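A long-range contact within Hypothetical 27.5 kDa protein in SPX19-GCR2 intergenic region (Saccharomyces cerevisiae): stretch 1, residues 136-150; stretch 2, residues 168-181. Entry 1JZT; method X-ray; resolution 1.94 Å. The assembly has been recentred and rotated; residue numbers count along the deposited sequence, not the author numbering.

Stretch 1 (136-150) IVDAIFGFSFKPPMR
Stretch 2 168-181: PIVSVDVPTGWDVD

Residues 136-139 and 169-172 form neighbouring parallel strands, their N-to-C directions 23° apart and their axes approaching to 4.5 Å. Phi/psi run from -117/134 at Ile 136 to -90/96 at Asp 138, and from -107/132 at Ile 169 to -87/119 at Val 172. The register pairs Ile 136 with Ile 169, Val 137 with Val 170 and Asp 138 with Ser 171 (CA-CA 4.7, 4.7 and 4.5 Å). Four hydrogen bonds fix it: Ile 136 N to Pro 168 O (2.8 Å), Val 170 N to Ile 136 O (2.6 Å), Asp 138 N to Val 170 O (2.7 Å) and Val 172 N to Asp 138 O (2.9 Å). Beyond the strands, Gly 142-Phe 145 makes a type I turn and Pro 175-Trp 178 a type II turn; Gly 177, at 96/-14, suits a position where a CB would jam against the preceding carbonyl.

Asp 138 (chi1 t, 164°) is the buried polar hub. Its OD1 accepts from Thr 176 OG1 (2.6 Å), its OD2 from Thr 176 N (3.0 Å) and Ser 171 OG (2.9 Å), so three donors from the second stretch serve the carboxylate, and Ile 140 N adds a weak bond to OD1 (3.3 Å) from within the first. Thr 176 (chi1 m) also accepts from Phe 141 N at OG1 (3.2 Å, 178°), linking both loops. Water 1 donates to Thr 176 OG1 (2.9 Å).

Apolar contacts flank this network. Val 137 CG1 lies 3.7 Å from Val 172 CG2, both valines chi1 t and buried, where branched apolar side chains leave no polar group without a partner. Further on, Val 180 (t) places CG1 4.0 Å from Phe 143 CB, while the Phe 145 ring (chi1 t, chi2 61°) covers Gly 177, with CE2 3.8 Å from its CA. Met 149, a selenomethionine, sets CE 3.6 Å from Thr 176 CG2. The surface buried between the two stretches is 919 Å², both sides summed.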

# COMPACT_ATOMS: atom_id res chain seq x y z
N ILE A 136 -7.21 1.85 -7.88
CA ILE A 136 -5.92 1.24 -8.10
C ILE A 136 -5.11 1.28 -6.81
O ILE A 136 -5.06 2.31 -6.13
CB ILE A 136 -5.14 1.98 -9.20
CG1 ILE A 136 -5.95 1.95 -10.50
CG2 ILE A 136 -3.76 1.34 -9.40
CD1 ILE A 136 -5.49 2.98 -11.53
N VAL A 137 -4.50 0.16 -6.46
CA VAL A 137 -3.67 0.11 -5.27
C VAL A 137 -2.22 0.17 -5.72
O VAL A 137 -1.72 -0.72 -6.43
CB VAL A 137 -3.86 -1.19 -4.47
CG1 VAL A 137 -2.91 -1.20 -3.27
CG2 VAL A 137 -5.30 -1.31 -4.00
N ASP A 138 -1.56 1.24 -5.29
CA ASP A 138 -0.16 1.49 -5.60
C ASP A 138 0.74 0.87 -4.55
O ASP A 138 0.97 1.46 -3.50
CB ASP A 138 0.08 3.01 -5.67
CG ASP A 138 1.55 3.37 -5.61
OD1 ASP A 138 2.39 2.59 -6.14
OD2 ASP A 138 1.88 4.44 -5.03
N ALA A 139 1.23 -0.33 -4.83
CA ALA A 139 2.13 -1.02 -3.92
C ALA A 139 3.45 -1.28 -4.64
O ALA A 139 4.05 -2.35 -4.50
CB ALA A 139 1.49 -2.35 -3.47
N ILE A 140 3.90 -0.30 -5.42
CA ILE A 140 5.15 -0.46 -6.17
C ILE A 140 6.38 -0.37 -5.27
O ILE A 140 7.06 -1.38 -5.05
CB ILE A 140 5.28 0.59 -7.31
CG1 ILE A 140 4.31 0.26 -8.45
CG2 ILE A 140 6.68 0.54 -7.93
CD1 ILE A 140 2.88 0.35 -8.08
N PHE A 141 6.68 0.82 -4.75
CA PHE A 141 7.83 1.00 -3.86
C PHE A 141 7.47 1.65 -2.54
O PHE A 141 6.64 2.55 -2.49
CB PHE A 141 8.93 1.82 -4.55
CG PHE A 141 9.62 1.11 -5.67
CD1 PHE A 141 10.20 -0.14 -5.46
CD2 PHE A 141 9.68 1.67 -6.94
CE1 PHE A 141 10.82 -0.82 -6.49
CE2 PHE A 141 10.30 1.00 -7.98
CZ PHE A 141 10.87 -0.25 -7.76
N GLY A 142 8.12 1.19 -1.47
CA GLY A 142 7.88 1.71 -0.14
C GLY A 142 8.91 2.72 0.34
O GLY A 142 9.68 3.27 -0.45
N PHE A 143 8.93 2.96 1.65
CA PHE A 143 9.84 3.95 2.23
C PHE A 143 11.33 3.74 1.94
O PHE A 143 12.14 4.62 2.20
CB PHE A 143 9.60 4.05 3.75
CG PHE A 143 10.16 2.91 4.54
CD1 PHE A 143 11.51 2.86 4.87
CD2 PHE A 143 9.33 1.88 4.97
CE1 PHE A 143 12.02 1.81 5.63
CE2 PHE A 143 9.83 0.82 5.73
CZ PHE A 143 11.18 0.78 6.06
N SER A 144 11.68 2.57 1.40
CA SER A 144 13.07 2.25 1.07
C SER A 144 13.41 2.69 -0.35
O SER A 144 14.50 2.40 -0.85
CB SER A 144 13.30 0.74 1.19
OG SER A 144 12.50 0.06 0.23
N PHE A 145 12.48 3.38 -0.99
CA PHE A 145 12.68 3.86 -2.36
C PHE A 145 13.81 4.87 -2.47
O PHE A 145 13.94 5.76 -1.63
CB PHE A 145 11.38 4.49 -2.90
CG PHE A 145 11.56 5.20 -4.21
CD1 PHE A 145 11.98 4.51 -5.35
CD2 PHE A 145 11.31 6.57 -4.32
CE1 PHE A 145 12.15 5.17 -6.57
CE2 PHE A 145 11.48 7.24 -5.54
CZ PHE A 145 11.90 6.54 -6.66
N LYS A 146 14.61 4.74 -3.52
CA LYS A 146 15.71 5.66 -3.77
C LYS A 146 15.83 5.90 -5.27
O LYS A 146 16.08 4.97 -6.04
CB LYS A 146 17.02 5.08 -3.23
CG LYS A 146 17.06 4.93 -1.71
N PRO A 147 15.64 7.15 -5.71
CA PRO A 147 15.73 7.50 -7.13
C PRO A 147 17.15 7.31 -7.68
O PRO A 147 18.11 7.24 -6.91
CB PRO A 147 15.29 8.96 -7.15
CG PRO A 147 15.77 9.47 -5.83
CD PRO A 147 15.37 8.35 -4.89
N PRO A 148 17.29 7.23 -9.01
CA PRO A 148 16.19 7.30 -9.97
C PRO A 148 15.42 5.99 -10.07
O PRO A 148 15.93 4.93 -9.69
CB PRO A 148 16.90 7.64 -11.27
CG PRO A 148 18.16 6.86 -11.14
CD PRO A 148 18.58 7.16 -9.71
N MSE A 149 14.21 6.06 -10.60
CA MSE A 149 13.40 4.87 -10.76
C MSE A 149 13.73 4.23 -12.10
O MSE A 149 13.93 4.93 -13.09
CB MSE A 149 11.91 5.21 -10.72
CG MSE A 149 11.04 3.98 -10.80
SE MSE A 149 9.23 4.39 -10.40
CE MSE A 149 9.47 4.87 -8.55
N ARG A 150 13.78 2.91 -12.11
CA ARG A 150 14.11 2.18 -13.32
C ARG A 150 12.88 1.57 -13.98
O ARG A 150 11.81 1.52 -13.37
CB ARG A 150 15.11 1.08 -12.98
CG ARG A 150 16.28 1.58 -12.14
CD ARG A 150 17.42 0.59 -12.17
NE ARG A 150 18.58 1.04 -11.41
CZ ARG A 150 19.76 0.44 -11.45
NH1 ARG A 150 19.93 -0.64 -12.21
NH2 ARG A 150 20.77 0.89 -10.71
N PRO A 168 -9.25 6.61 -8.86
CA PRO A 168 -8.58 6.83 -7.58
C PRO A 168 -7.45 5.86 -7.28
O PRO A 168 -7.60 4.64 -7.45
CB PRO A 168 -9.72 6.70 -6.57
CG PRO A 168 -10.60 5.67 -7.21
CD PRO A 168 -10.63 6.13 -8.65
N ILE A 169 -6.31 6.39 -6.84
CA ILE A 169 -5.16 5.57 -6.50
C ILE A 169 -4.99 5.53 -4.98
O ILE A 169 -5.05 6.57 -4.31
CB ILE A 169 -3.85 6.13 -7.12
CG1 ILE A 169 -3.88 5.97 -8.65
CG2 ILE A 169 -2.65 5.39 -6.54
CD1 ILE A 169 -2.71 6.65 -9.35
N VAL A 170 -4.80 4.32 -4.45
CA VAL A 170 -4.60 4.11 -3.02
C VAL A 170 -3.14 3.72 -2.86
O VAL A 170 -2.76 2.60 -3.23
CB VAL A 170 -5.48 2.95 -2.49
CG1 VAL A 170 -5.22 2.72 -1.00
CG2 VAL A 170 -6.96 3.25 -2.75
N SER A 171 -2.31 4.61 -2.31
CA SER A 171 -0.88 4.34 -2.14
C SER A 171 -0.54 3.67 -0.83
O SER A 171 -0.94 4.13 0.24
CB SER A 171 -0.06 5.63 -2.28
OG SER A 171 -0.02 6.08 -3.62
N VAL A 172 0.24 2.60 -0.91
CA VAL A 172 0.67 1.85 0.26
C VAL A 172 1.94 2.44 0.85
O VAL A 172 2.99 2.50 0.19
CB VAL A 172 0.93 0.37 -0.09
CG1 VAL A 172 1.27 -0.41 1.17
CG2 VAL A 172 -0.30 -0.23 -0.76
N ASP A 173 1.82 2.87 2.10
CA ASP A 173 2.90 3.46 2.89
C ASP A 173 3.29 4.87 2.43
O ASP A 173 3.16 5.83 3.20
CB ASP A 173 4.12 2.55 2.90
CG ASP A 173 5.09 2.92 3.99
OD1 ASP A 173 4.61 3.30 5.08
OD2 ASP A 173 6.32 2.82 3.78
N VAL A 174 3.78 4.98 1.20
CA VAL A 174 4.17 6.26 0.61
C VAL A 174 3.83 6.23 -0.88
O VAL A 174 3.78 5.16 -1.49
CB VAL A 174 5.70 6.54 0.77
CG1 VAL A 174 6.04 6.79 2.22
CG2 VAL A 174 6.51 5.37 0.22
N PRO A 175 3.58 7.40 -1.48
CA PRO A 175 3.26 7.45 -2.92
C PRO A 175 4.50 7.07 -3.71
O PRO A 175 5.56 7.67 -3.53
CB PRO A 175 2.87 8.92 -3.13
CG PRO A 175 2.37 9.35 -1.77
CD PRO A 175 3.38 8.71 -0.85
N THR A 176 4.39 6.07 -4.57
CA THR A 176 5.53 5.63 -5.35
C THR A 176 6.09 6.77 -6.20
O THR A 176 5.34 7.49 -6.86
CB THR A 176 5.15 4.44 -6.25
OG1 THR A 176 4.78 3.32 -5.42
CG2 THR A 176 6.31 4.03 -7.15
N GLY A 177 7.41 6.96 -6.16
CA GLY A 177 8.01 8.03 -6.95
C GLY A 177 8.24 9.31 -6.17
O GLY A 177 8.96 10.20 -6.64
N TRP A 178 7.64 9.42 -4.99
CA TRP A 178 7.82 10.60 -4.14
C TRP A 178 9.11 10.44 -3.34
O TRP A 178 9.54 9.32 -3.06
CB TRP A 178 6.66 10.76 -3.15
CG TRP A 178 5.40 11.34 -3.72
CD1 TRP A 178 4.97 11.28 -5.01
CD2 TRP A 178 4.36 12.02 -2.98
NE1 TRP A 178 3.73 11.87 -5.13
CE2 TRP A 178 3.33 12.33 -3.90
CE3 TRP A 178 4.20 12.39 -1.64
CZ2 TRP A 178 2.16 13.00 -3.52
CZ3 TRP A 178 3.03 13.05 -1.26
CH2 TRP A 178 2.02 13.35 -2.20
N ASP A 179 9.73 11.56 -2.98
CA ASP A 179 10.93 11.48 -2.15
C ASP A 179 10.37 11.21 -0.76
O ASP A 179 9.64 12.03 -0.21
CB ASP A 179 11.70 12.79 -2.18
CG ASP A 179 13.01 12.71 -1.42
OD1 ASP A 179 12.97 12.48 -0.20
OD2 ASP A 179 14.08 12.85 -2.06
N VAL A 180 10.69 10.04 -0.21
CA VAL A 180 10.18 9.63 1.10
C VAL A 180 10.29 10.69 2.18
O VAL A 180 9.44 10.77 3.06
CB VAL A 180 10.88 8.34 1.59
CG1 VAL A 180 10.28 7.89 2.92
CG2 VAL A 180 10.75 7.24 0.55
N ASP A 181 11.34 11.52 2.13
CA ASP A 181 11.52 12.55 3.14
C ASP A 181 11.28 13.97 2.64
O ASP A 181 10.86 14.84 3.41
CB ASP A 181 12.94 12.49 3.72
CG ASP A 181 13.20 11.21 4.48
OD1 ASP A 181 12.35 10.82 5.31
OD2 ASP A 181 14.26 10.60 4.26
O HOH W 1 3.58 2.61 -2.91
O HOH W 2 7.19 0.56 2.91
O HOH W 3 13.20 8.91 -1.45